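Local coordinates for protein putative glutaryl-CoA dehydrogenase (Thermus thermophilus, PDB 2EBA) that belongs to the acyl-CoA dehydrogenase family of flavoproteins, binding flavin-adenine dinucleotide in an assembly of four chains, at residues Y105-E110 / P229-L234; N166-H171 / V211-V216. One frame throughout, in Å; residues are numbered along the deposited sequence.

Contact 1: residues Y105-E110 / P229-L234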
loop_
_atom_site.group_PDB
_atom_site.type_symbol
_atom_site.label_atom_id
_atom_site.label_comp_id
_atom_site.label_asym_id
_atom_site.label_seq_id
_atom_site.Cartn_x
_atom_site.Cartn_y
_atom_site.Cartn_z
ATOM N N TYR A 105 -40.317 1.383 12.745
ATOM C CA TYR A 105 -40.742 -0.005 12.855
ATOM C C TYR A 105 -40.173 -0.753 14.060
ATOM O O TYR A 105 -40.887 -1.564 14.655
ATOM C CB TYR A 105 -40.378 -0.771 11.577
ATOM C CG TYR A 105 -40.726 -2.240 11.596
ATOM C CD1 TYR A 105 -41.992 -2.693 11.208
ATOM C CD2 TYR A 105 -39.785 -3.192 11.992
ATOM C CE1 TYR A 105 -42.298 -4.054 11.188
ATOM C CE2 TYR A 105 -40.076 -4.557 11.976
ATOM C CZ TYR A 105 -41.337 -4.985 11.583
ATOM O OH TYR A 105 -41.625 -6.336 11.553
ATOM N N ALA A 106 -38.910 -0.535 14.420
ATOM C CA ALA A 106 -38.356 -1.275 15.542
ATOM C C ALA A 106 -38.636 -0.575 16.876
ATOM O O ALA A 106 -38.777 -1.237 17.912
ATOM C CB ALA A 106 -36.861 -1.475 15.378
ATOM N N TYR A 107 -38.746 0.747 16.868
ATOM C CA TYR A 107 -38.952 1.417 18.141
ATOM C C TYR A 107 -40.197 2.272 18.275
ATOM O O TYR A 107 -40.423 2.839 19.325
ATOM C CB TYR A 107 -37.718 2.260 18.453
ATOM C CG TYR A 107 -36.415 1.507 18.284
ATOM C CD1 TYR A 107 -36.122 0.402 19.068
ATOM C CD2 TYR A 107 -35.463 1.919 17.354
ATOM C CE1 TYR A 107 -34.914 -0.279 18.937
ATOM C CE2 TYR A 107 -34.246 1.239 17.213
ATOM C CZ TYR A 107 -33.981 0.143 18.014
ATOM O OH TYR A 107 -32.788 -0.539 17.908
ATOM N N GLY A 108 -41.003 2.367 17.222
ATOM C CA GLY A 108 -42.185 3.197 17.300
ATOM C C GLY A 108 -43.371 2.536 17.962
ATOM O O GLY A 108 -43.377 1.319 18.205
ATOM N N SER A 109 -44.369 3.358 18.276
ATOM C CA SER A 109 -45.605 2.891 18.883
ATOM C C SER A 109 -46.432 2.353 17.718
ATOM O O SER A 109 -46.113 2.612 16.551
ATOM C CB SER A 109 -46.344 4.054 19.560
ATOM O OG SER A 109 -46.738 5.046 18.628
ATOM N N GLU A 110 -47.482 1.601 18.016
ATOM C CA GLU A 110 -48.313 1.062 16.951
ATOM C C GLU A 110 -48.951 2.212 16.175
ATOM O O GLU A 110 -49.236 2.097 14.980
ATOM C CB GLU A 110 -49.398 0.158 17.538
ATOM C CG GLU A 110 -50.082 -0.705 16.501
ATOM C CD GLU A 110 -49.081 -1.446 15.641
ATOM O OE1 GLU A 110 -48.216 -2.156 16.202
ATOM O OE2 GLU A 110 -49.159 -1.313 14.406
ATOM N N PRO A 229 -41.098 5.154 21.688
ATOM C CA PRO A 229 -41.195 4.413 22.949
ATOM C C PRO A 229 -40.052 3.456 23.262
ATOM O O PRO A 229 -39.393 3.589 24.296
ATOM C CB PRO A 229 -42.552 3.711 22.838
ATOM C CG PRO A 229 -42.784 3.607 21.357
ATOM C CD PRO A 229 -42.306 4.941 20.869
ATOM N N LYS A 230 -39.813 2.496 22.374
ATOM C CA LYS A 230 -38.743 1.537 22.584
ATOM C C LYS A 230 -37.335 2.080 22.338
ATOM O O LYS A 230 -36.363 1.419 22.684
ATOM C CB LYS A 230 -38.959 0.298 21.715
ATOM C CG LYS A 230 -40.091 -0.606 22.186
ATOM C CD LYS A 230 -41.398 -0.321 21.467
ATOM C CE LYS A 230 -41.381 -0.863 20.032
ATOM N NZ LYS A 230 -41.163 -2.345 19.996
ATOM N N ALA A 231 -37.214 3.266 21.748
ATOM C CA ALA A 231 -35.896 3.843 21.473
ATOM C C ALA A 231 -35.179 4.267 22.754
ATOM O O ALA A 231 -35.430 5.351 23.283
ATOM C CB ALA A 231 -36.031 5.046 20.530
ATOM N N LEU A 232 -34.274 3.425 23.239
ATOM C CA LEU A 232 -33.539 3.712 24.473
ATOM C C LEU A 232 -32.045 3.476 24.340
ATOM O O LEU A 232 -31.623 2.355 24.091
ATOM C CB LEU A 232 -34.060 2.832 25.617
ATOM C CG LEU A 232 -35.397 3.086 26.343
ATOM C CD1 LEU A 232 -36.482 3.644 25.401
ATOM C CD2 LEU A 232 -35.845 1.759 26.976
ATOM N N GLY A 233 -31.245 4.527 24.524
ATOM C CA GLY A 233 -29.799 4.384 24.445
ATOM C C GLY A 233 -29.151 4.545 23.081
ATOM O O GLY A 233 -29.835 4.583 22.062
ATOM N N LEU A 234 -27.821 4.647 23.076
ATOM C CA LEU A 234 -27.022 4.804 21.858
ATOM C C LEU A 234 -27.313 3.642 20.918
ATOM O O LEU A 234 -27.239 3.775 19.698
ATOM C CB LEU A 234 -25.532 4.790 22.201
ATOM C CG LEU A 234 -24.594 5.784 21.510
ATOM C CD1 LEU A 234 -23.164 5.322 21.696
ATOM C CD2 LEU A 234 -24.910 5.885 20.036
#
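Lys-230 folds over the last turn of helix 87-107 at Tyr-107, where the acyl-CoA dehydrogenase fold brings the end of an N-terminal helix against the loop that leads into helix 235-269. Start at its CB, which points at the helix and lies in the plane of the Tyr-107 ring, at its edge, 3.9 Å from Tyr-107 CD1. The chain then bends at each of its next three torsions, so that it curls back over the helix end. CD passes near Tyr-107 O. CE settles between two carbonyls, 3.4 Å from Ala-106 O and 3.5 Å from Gly-108 O, and the terminal NZ makes a weak hydrogen bond to Ala-106 O. An ammonium at the carbonyl end of a helix is probably well placed electrostatically.

The firmer grip is from the main chain: Lys-230 N donates to Tyr-107 O over 3.1 Å, with an angle of 144° at the hydrogen. Ala-106 CB sits 4.0 Å above the plane of the Tyr-107 ring, over its centre, and the ring's OH is hydrogen-bonded to Ser-239 OG of helix 235-269. Pro-229 CG also presses on Tyr-107 O, 3.2 Å away.

Contact 2: residues N166-H171 / V211-V216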
loop_
_atom_site.group_PDB
_atom_site.type_symbol
_atom_site.label_atom_id
_atom_site.label_comp_id
_atom_site.label_asym_id
_atom_site.label_seq_id
_atom_site.Cartn_x
_atom_site.Cartn_y
_atom_site.Cartn_z
ATOM N N ASN A 166 -31.424 14.585 3.267
ATOM C CA ASN A 166 -32.856 14.844 3.160
ATOM C C ASN A 166 -33.306 15.921 4.137
ATOM O O ASN A 166 -34.502 16.072 4.386
ATOM C CB ASN A 166 -33.665 13.565 3.423
ATOM C CG ASN A 166 -33.556 12.565 2.292
ATOM O OD1 ASN A 166 -33.120 12.909 1.191
ATOM N ND2 ASN A 166 -33.972 11.325 2.550
ATOM N N GLY A 167 -32.348 16.655 4.695
ATOM C CA GLY A 167 -32.657 17.710 5.642
ATOM C C GLY A 167 -33.743 18.673 5.190
ATOM O O GLY A 167 -34.640 18.997 5.972
ATOM N N ASN A 168 -33.675 19.131 3.937
ATOM C CA ASN A 168 -34.674 20.060 3.391
ATOM C C ASN A 168 -35.833 19.421 2.610
ATOM O O ASN A 168 -36.700 20.129 2.097
ATOM C CB ASN A 168 -34.006 21.114 2.499
ATOM C CG ASN A 168 -33.335 22.198 3.295
ATOM O OD1 ASN A 168 -32.348 21.957 3.985
ATOM N ND2 ASN A 168 -33.871 23.404 3.211
ATOM N N LEU A 169 -35.855 18.098 2.512
ATOM C CA LEU A 169 -36.930 17.419 1.798
ATOM C C LEU A 169 -37.897 16.812 2.807
ATOM O O LEU A 169 -39.086 16.645 2.529
ATOM C CB LEU A 169 -36.369 16.289 0.917
ATOM C CG LEU A 169 -35.368 16.554 -0.212
ATOM C CD1 LEU A 169 -34.917 15.226 -0.819
ATOM C CD2 LEU A 169 -36.004 17.417 -1.274
ATOM N N ALA A 170 -37.374 16.508 3.992
ATOM C CA ALA A 170 -38.129 15.843 5.048
ATOM C C ALA A 170 -39.261 16.586 5.733
ATOM O O ALA A 170 -39.182 17.784 5.984
ATOM C CB ALA A 170 -37.160 15.325 6.106
ATOM N N HIS A 171 -40.322 15.841 6.032
ATOM C CA HIS A 171 -41.466 16.373 6.757
ATOM C C HIS A 171 -41.266 15.844 8.168
ATOM O O HIS A 171 -41.695 16.453 9.143
ATOM C CB HIS A 171 -42.789 15.826 6.230
ATOM C CG HIS A 171 -42.901 15.847 4.742
ATOM N ND1 HIS A 171 -42.401 14.838 3.946
ATOM C CD2 HIS A 171 -43.452 16.754 3.901
ATOM C CE1 HIS A 171 -42.642 15.122 2.677
ATOM N NE2 HIS A 171 -43.279 16.279 2.624
ATOM N N VAL A 211 -29.591 16.076 -1.127
ATOM C CA VAL A 211 -29.684 17.270 -0.303
ATOM C C VAL A 211 -29.138 16.993 1.096
ATOM O O VAL A 211 -29.474 15.994 1.735
ATOM C CB VAL A 211 -31.158 17.871 -0.279
ATOM C CG1 VAL A 211 -32.004 17.218 -1.376
ATOM C CG2 VAL A 211 -31.798 17.750 1.108
ATOM N N THR A 212 -28.240 17.875 1.529
ATOM C CA THR A 212 -27.586 17.792 2.827
ATOM C C THR A 212 -27.891 19.088 3.540
ATOM O O THR A 212 -27.692 20.169 2.991
ATOM C CB THR A 212 -26.077 17.689 2.681
ATOM O OG1 THR A 212 -25.760 16.808 1.594
ATOM C CG2 THR A 212 -25.463 17.167 3.972
ATOM N N SER A 213 -28.354 18.991 4.777
ATOM C CA SER A 213 -28.728 20.186 5.502
ATOM C C SER A 213 -28.156 20.252 6.896
ATOM O O SER A 213 -27.521 19.321 7.386
ATOM C CB SER A 213 -30.252 20.264 5.585
ATOM O OG SER A 213 -30.838 19.921 4.344
ATOM N N GLU A 214 -28.381 21.391 7.522
ATOM C CA GLU A 214 -27.965 21.608 8.888
ATOM C C GLU A 214 -29.301 21.808 9.608
ATOM O O GLU A 214 -30.130 22.607 9.173
ATOM C CB GLU A 214 -27.108 22.860 8.988
ATOM C CG GLU A 214 -26.661 23.155 10.389
ATOM C CD GLU A 214 -26.108 24.550 10.525
ATOM O OE1 GLU A 214 -26.879 25.524 10.345
ATOM O OE2 GLU A 214 -24.897 24.670 10.811
ATOM N N LEU A 215 -29.530 21.060 10.681
ATOM C CA LEU A 215 -30.786 21.194 11.403
ATOM C C LEU A 215 -30.540 21.996 12.662
ATOM O O LEU A 215 -29.574 21.771 13.384
ATOM C CB LEU A 215 -31.372 19.815 11.764
ATOM C CG LEU A 215 -31.505 18.779 10.642
ATOM C CD1 LEU A 215 -32.180 17.510 11.164
ATOM C CD2 LEU A 215 -32.292 19.374 9.499
ATOM N N VAL A 216 -31.404 22.965 12.903
ATOM C CA VAL A 216 -31.287 23.784 14.088
ATOM C C VAL A 216 -32.624 23.688 14.797
ATOM O O VAL A 216 -33.659 24.043 14.236
ATOM C CB VAL A 216 -30.985 25.261 13.744
ATOM C CG1 VAL A 216 -30.926 26.078 15.008
ATOM C CG2 VAL A 216 -29.663 25.370 13.009
HETATM O O HOH W 1 -31.395 13.587 -1.162
#
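Asn-166 and Val-211 meet through the main chain, Asn-166 N donating to Val-211 O over 2.9 Å with the donor tilted 29° from the carbonyl plane. The second direct hydrogen bond joins side chains: Ser-213 OG donates to Asn-168 OD1 at 2.6 Å, in the plane of the amide and on a lone pair. Both groups reach it from beside their own backbone N, with Asn-168 CG anti to the carbonyl carbon (chi1 -78°) and Ser-213 OG placed likewise. The other end of that amide, Asn-168 ND2, has a weak bond to Ala-198 O. A water adds a bridge, giving a hydrogen to Asn-166 OD1 and taking one from Val-211 N, while Asn-166 ND2 is held by Gly-127 O, so the Asn-166 amide is held at both its oxygen and its nitrogen.

These bonds fasten a turn in the beta-rich middle domain of the acyl-CoA dehydrogenase fold. Strand 154-165 pairs antiparallel with strand 212-217, and just past that pairing the chain turns before entering strand 172-178. Within the turn Asn-166 O receives two N-H groups, from Leu-169 and Ala-170.

The tightest approach to the turn's backbone by a side chain is at Gly-167, which has none of its own: Ser-213 OG lies 3.1 Å and Ser-213 CB 3.5 Å from its CA. Leu-215 CD2 approaches the same CA.

Apolar contact gathers on Val-211, whose CG1 nearly eclipses its own backbone N (chi1 -13°). That methyl touches Leu-169 CG and CD1, both at 3.6 Å, the two side chains crossing obliquely. Its other methyl, Val-211 CG2, lies against the backbone of the turn, 3.7 Å from Asn-168 N.

Contact 2 lies within the part of the chain between the two segments of contact 1, a span with 47 strand residues and 11 helical ones. The two do not touch: their centres are 22 Å apart and their nearest atoms about 15 Å. Helix 87-107 serves both. Contact 1 holds the last turn of this helix against the loop before helix 235-269, whereas Asn-166 of contact 2 packs on Phe-92 and Val-95 nearer its start. Contact 2 lies close to the cofactor: the side chain of Asn-166 is about 7 Å from a bound flavin-adenine dinucleotide.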